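Local structure of twitching motility protein PilT (Aquifex aeolicus, 2EYU) at residues Gln217-Gln229 against Ala237-Ile251. The protein probably acts as an ATPase motor of the type II/IV secretion family that powers retraction of type IV pili in twitching motility. The protein carries 1 engineered substitution. Residues are numbered along the deposited sequence; the frame is centred on the assembly and turned at random.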
# COMPACT_ATOMS: atom_id res chain seq x y z
N GLN A 217 8.49 1.04 -9.35
CA GLN A 217 9.87 1.16 -8.89
C GLN A 217 10.13 0.06 -7.87
O GLN A 217 9.37 -0.09 -6.91
CB GLN A 217 10.17 2.55 -8.31
CG GLN A 217 11.50 2.60 -7.59
CD GLN A 217 12.23 3.92 -7.71
OE1 GLN A 217 12.58 4.33 -8.83
NE2 GLN A 217 12.47 4.58 -6.58
N THR A 218 11.19 -0.72 -8.10
CA THR A 218 11.46 -1.81 -7.17
C THR A 218 12.14 -1.23 -5.93
O THR A 218 12.68 -0.13 -6.00
CB THR A 218 12.37 -2.85 -7.83
OG1 THR A 218 11.69 -3.33 -9.01
CG2 THR A 218 12.61 -4.07 -6.95
N MSE A 219 12.13 -1.96 -4.83
CA MSE A 219 12.81 -1.56 -3.59
C MSE A 219 14.31 -1.45 -3.80
O MSE A 219 14.94 -0.47 -3.38
CB MSE A 219 12.43 -2.63 -2.56
CG MSE A 219 13.17 -2.60 -1.24
SE MSE A 219 12.67 -1.06 -0.20
CE MSE A 219 11.06 -1.90 0.46
N ASN A 220 14.87 -2.47 -4.44
CA ASN A 220 16.30 -2.56 -4.77
C ASN A 220 16.76 -1.34 -5.53
O ASN A 220 17.87 -0.81 -5.36
CB ASN A 220 16.55 -3.83 -5.59
CG ASN A 220 16.99 -5.02 -4.77
OD1 ASN A 220 17.12 -6.14 -5.27
ND2 ASN A 220 17.23 -4.79 -3.50
N GLN A 221 15.89 -0.83 -6.41
CA GLN A 221 16.28 0.40 -7.10
C GLN A 221 16.33 1.60 -6.16
O GLN A 221 17.24 2.44 -6.18
CB GLN A 221 15.31 0.68 -8.25
CG GLN A 221 15.10 -0.43 -9.28
CD GLN A 221 14.22 0.14 -10.38
OE1 GLN A 221 13.06 -0.26 -10.56
NE2 GLN A 221 14.80 1.10 -11.10
N THR A 222 15.29 1.70 -5.34
CA THR A 222 15.15 2.80 -4.39
C THR A 222 16.30 2.82 -3.39
O THR A 222 16.80 3.88 -3.01
CB THR A 222 13.82 2.72 -3.62
OG1 THR A 222 12.69 2.81 -4.50
CG2 THR A 222 13.73 3.92 -2.69
N LEU A 223 16.74 1.65 -2.93
CA LEU A 223 17.95 1.53 -2.13
C LEU A 223 19.19 1.98 -2.88
O LEU A 223 20.10 2.68 -2.41
CB LEU A 223 18.13 0.07 -1.70
CG LEU A 223 17.03 -0.46 -0.78
CD1 LEU A 223 17.08 -1.98 -0.70
CD2 LEU A 223 17.16 0.19 0.58
N TYR A 224 19.25 1.52 -4.13
CA TYR A 224 20.36 1.93 -4.99
C TYR A 224 20.43 3.44 -5.08
O TYR A 224 21.50 4.03 -4.82
CB TYR A 224 20.21 1.27 -6.35
CG TYR A 224 21.30 1.55 -7.37
CD1 TYR A 224 22.62 1.68 -7.01
CD2 TYR A 224 20.97 1.67 -8.72
CE1 TYR A 224 23.60 1.92 -7.96
CE2 TYR A 224 21.93 1.92 -9.68
CZ TYR A 224 23.25 2.04 -9.29
OH TYR A 224 24.22 2.29 -10.23
N LYS A 225 19.35 4.13 -5.43
CA LYS A 225 19.44 5.59 -5.56
C LYS A 225 19.67 6.28 -4.23
O LYS A 225 20.41 7.26 -4.16
CB LYS A 225 18.21 6.16 -6.25
CG LYS A 225 16.94 5.33 -6.18
CD LYS A 225 15.73 6.19 -6.55
CE LYS A 225 15.43 7.18 -5.45
NZ LYS A 225 15.55 8.60 -5.89
N LEU A 226 19.08 5.80 -3.14
CA LEU A 226 19.38 6.39 -1.83
C LEU A 226 20.87 6.27 -1.49
O LEU A 226 21.46 7.21 -0.96
CB LEU A 226 18.57 5.73 -0.72
CG LEU A 226 17.06 5.93 -0.87
CD1 LEU A 226 16.29 5.41 0.34
CD2 LEU A 226 16.73 7.40 -1.13
N TYR A 227 21.42 5.10 -1.79
CA TYR A 227 22.84 4.85 -1.55
C TYR A 227 23.68 5.78 -2.43
O TYR A 227 24.66 6.35 -1.94
CB TYR A 227 23.22 3.38 -1.80
CG TYR A 227 24.72 3.14 -1.83
CD1 TYR A 227 25.53 3.32 -0.72
CD2 TYR A 227 25.35 2.72 -3.00
CE1 TYR A 227 26.90 3.10 -0.76
CE2 TYR A 227 26.71 2.49 -3.05
CZ TYR A 227 27.48 2.68 -1.93
OH TYR A 227 28.84 2.45 -1.98
N LYS A 228 23.28 5.90 -3.69
CA LYS A 228 24.04 6.62 -4.70
C LYS A 228 23.98 8.12 -4.43
O LYS A 228 24.71 8.88 -5.06
CB LYS A 228 23.54 6.32 -6.11
CG LYS A 228 24.23 5.15 -6.79
CD LYS A 228 25.54 5.57 -7.44
CE LYS A 228 26.62 4.53 -7.22
NZ LYS A 228 26.29 3.24 -7.88
N GLN A 229 23.11 8.51 -3.51
CA GLN A 229 23.01 9.91 -3.11
C GLN A 229 23.63 10.12 -1.73
O GLN A 229 23.53 11.20 -1.15
CB GLN A 229 21.55 10.37 -3.13
CG GLN A 229 20.81 10.02 -4.41
CD GLN A 229 19.31 10.16 -4.23
OE1 GLN A 229 18.58 10.50 -5.17
NE2 GLN A 229 18.84 9.90 -3.01
N ALA A 237 21.87 -0.76 3.08
CA ALA A 237 21.15 -1.01 1.85
C ALA A 237 21.03 -2.51 1.61
O ALA A 237 19.93 -3.05 1.46
CB ALA A 237 21.84 -0.34 0.68
N MSE A 238 22.18 -3.16 1.62
CA MSE A 238 22.26 -4.62 1.58
C MSE A 238 21.42 -5.28 2.67
O MSE A 238 20.76 -6.31 2.46
CB MSE A 238 23.73 -5.04 1.74
CG MSE A 238 24.64 -4.62 0.59
SE MSE A 238 24.04 -5.39 -1.09
CE MSE A 238 23.95 -7.15 -0.31
N GLU A 239 21.41 -4.69 3.86
CA GLU A 239 20.65 -5.25 4.98
C GLU A 239 19.14 -5.27 4.75
O GLU A 239 18.44 -6.12 5.30
CB GLU A 239 20.95 -4.45 6.25
CG GLU A 239 22.10 -4.96 7.09
CD GLU A 239 22.03 -4.52 8.55
OE1 GLU A 239 22.48 -5.29 9.42
OE2 GLU A 239 21.53 -3.41 8.83
N ALA A 240 18.61 -4.35 3.97
CA ALA A 240 17.19 -4.11 3.80
C ALA A 240 16.64 -4.61 2.47
O ALA A 240 15.43 -4.74 2.26
CB ALA A 240 16.96 -2.60 3.94
N SER A 241 17.51 -4.89 1.53
CA SER A 241 17.14 -5.43 0.22
C SER A 241 16.44 -6.77 0.31
O SER A 241 16.89 -7.72 0.95
CB SER A 241 18.41 -5.57 -0.64
OG SER A 241 18.19 -6.41 -1.76
N PRO A 242 15.30 -6.91 -0.38
CA PRO A 242 14.60 -8.19 -0.45
C PRO A 242 15.25 -9.13 -1.46
O PRO A 242 14.76 -10.20 -1.77
CB PRO A 242 13.20 -7.81 -0.93
CG PRO A 242 13.40 -6.54 -1.70
CD PRO A 242 14.62 -5.86 -1.15
N ASP A 243 16.39 -8.70 -1.99
CA ASP A 243 17.23 -9.57 -2.81
C ASP A 243 18.60 -8.92 -2.99
O ASP A 243 18.88 -8.22 -3.95
CB ASP A 243 16.64 -9.90 -4.18
CG ASP A 243 17.09 -11.30 -4.58
OD1 ASP A 243 17.00 -12.20 -3.72
OD2 ASP A 243 17.53 -11.46 -5.73
N PRO A 244 19.47 -9.19 -2.03
CA PRO A 244 20.80 -8.55 -2.03
C PRO A 244 21.56 -8.83 -3.31
O PRO A 244 22.31 -7.99 -3.81
CB PRO A 244 21.45 -9.23 -0.83
CG PRO A 244 20.69 -10.50 -0.63
CD PRO A 244 19.26 -10.11 -0.91
N LYS A 245 21.39 -10.01 -3.91
CA LYS A 245 22.16 -10.39 -5.08
C LYS A 245 21.96 -9.45 -6.27
O LYS A 245 22.91 -9.13 -6.99
CB LYS A 245 21.81 -11.82 -5.50
CG LYS A 245 22.95 -12.81 -5.33
CD LYS A 245 23.09 -13.22 -3.87
CE LYS A 245 24.14 -14.31 -3.73
NZ LYS A 245 23.73 -15.56 -4.44
N GLU A 246 20.71 -9.05 -6.46
CA GLU A 246 20.32 -8.06 -7.46
C GLU A 246 20.91 -6.70 -7.14
O GLU A 246 21.40 -6.00 -8.03
CB GLU A 246 18.79 -7.99 -7.54
CG GLU A 246 18.22 -7.43 -8.83
CD GLU A 246 16.87 -6.75 -8.72
OE1 GLU A 246 16.49 -5.98 -9.63
OE2 GLU A 246 16.14 -6.96 -7.73
N LEU A 247 20.92 -6.25 -5.88
CA LEU A 247 21.54 -4.94 -5.60
C LEU A 247 23.04 -5.01 -5.83
O LEU A 247 23.69 -4.08 -6.34
CB LEU A 247 21.20 -4.49 -4.18
CG LEU A 247 21.54 -3.10 -3.70
CD1 LEU A 247 21.13 -2.00 -4.67
CD2 LEU A 247 20.91 -2.80 -2.34
N GLU A 248 23.64 -6.15 -5.44
CA GLU A 248 25.10 -6.16 -5.59
C GLU A 248 25.43 -6.14 -7.08
O GLU A 248 26.39 -5.51 -7.50
CB GLU A 248 25.73 -7.37 -4.93
CG GLU A 248 25.54 -8.68 -5.69
CD GLU A 248 26.40 -9.79 -5.13
OE1 GLU A 248 26.90 -9.62 -3.99
OE2 GLU A 248 26.57 -10.83 -5.80
N ARG A 249 24.59 -6.84 -7.86
CA ARG A 249 24.81 -6.82 -9.31
C ARG A 249 24.63 -5.39 -9.79
O ARG A 249 25.24 -4.90 -10.73
CB ARG A 249 23.87 -7.77 -10.05
CG ARG A 249 24.35 -9.20 -10.13
CD ARG A 249 25.75 -9.26 -10.71
NE ARG A 249 26.83 -9.37 -9.74
CZ ARG A 249 27.74 -8.44 -9.50
NH1 ARG A 249 27.72 -7.29 -10.17
NH2 ARG A 249 28.68 -8.65 -8.59
N MSE A 250 23.72 -4.66 -9.13
CA MSE A 250 23.50 -3.30 -9.61
C MSE A 250 24.75 -2.44 -9.41
O MSE A 250 25.19 -1.80 -10.37
CB MSE A 250 22.31 -2.67 -8.89
CG MSE A 250 21.00 -3.41 -9.17
SE MSE A 250 19.48 -2.31 -8.68
CE MSE A 250 18.40 -3.86 -8.32
N ILE A 251 25.25 -2.46 -8.18
CA ILE A 251 26.33 -1.63 -7.69
C ILE A 251 27.56 -1.68 -8.60
O ILE A 251 28.19 -0.64 -8.82
CB ILE A 251 26.76 -2.02 -6.25
CG1 ILE A 251 25.63 -2.29 -5.27
CG2 ILE A 251 27.71 -0.95 -5.71
CD1 ILE A 251 24.77 -1.12 -4.88
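L223 of helix 219-228 packs against A237, A240 and S241, while N220, one turn earlier, faces S241 and helix 244-251. This is the small C-terminal helical bundle of the PilT C-terminal domain, laid against the edge of its P-loop NTPase-type sheet. Helices 219-228 and 244-251 run in broadly the same direction, their axes 42° apart and 9.7 Å at closest approach.

Packing is tight at the N-terminal end of helix 219-228. L223 drops its CD1 branch over the backbone around A240 and S241, 3.6 Å from S241 CA. Strand 179-185 backs the same leucine through A181. L247 sits between N220, L223 and Y224 and divides its methyls among them: CD1 packs against N220 O at 3.5 Å and against Y224 CB, CD2 against L223 CB. The side chain of N220 is wedged among S241, the D243 carbonyl and the E246 carboxylate, and M250 CE closes on its CB. E246 OE2 is hydrogen-bonded to Y204 OH of helix 200-209, tying a third helix to this corner. Beside it M219 CG, anti to the backbone N (chi1 171°), rests on P242 CD at 3.6 Å. S241 OG accepts from D243 N in an ST turn, although the position of that oxygen is less certain.

From this tight end M250 reaches on to Y224, its selenium in an oblique Met-aromatic contact 5.0 Å from the ring centroid and 42° off its normal. Beyond it the contact loosens toward solvent at I251, Y227 and K228. Within helix 219-228, K228 NZ makes a weak hydrogen bond to Y224 OH, 3.3 Å long. I251 reaches both tyrosines with one methyl: CD1 lies 4.1 Å from Y224 CD1 and 4.3 Å from Y227 CD2.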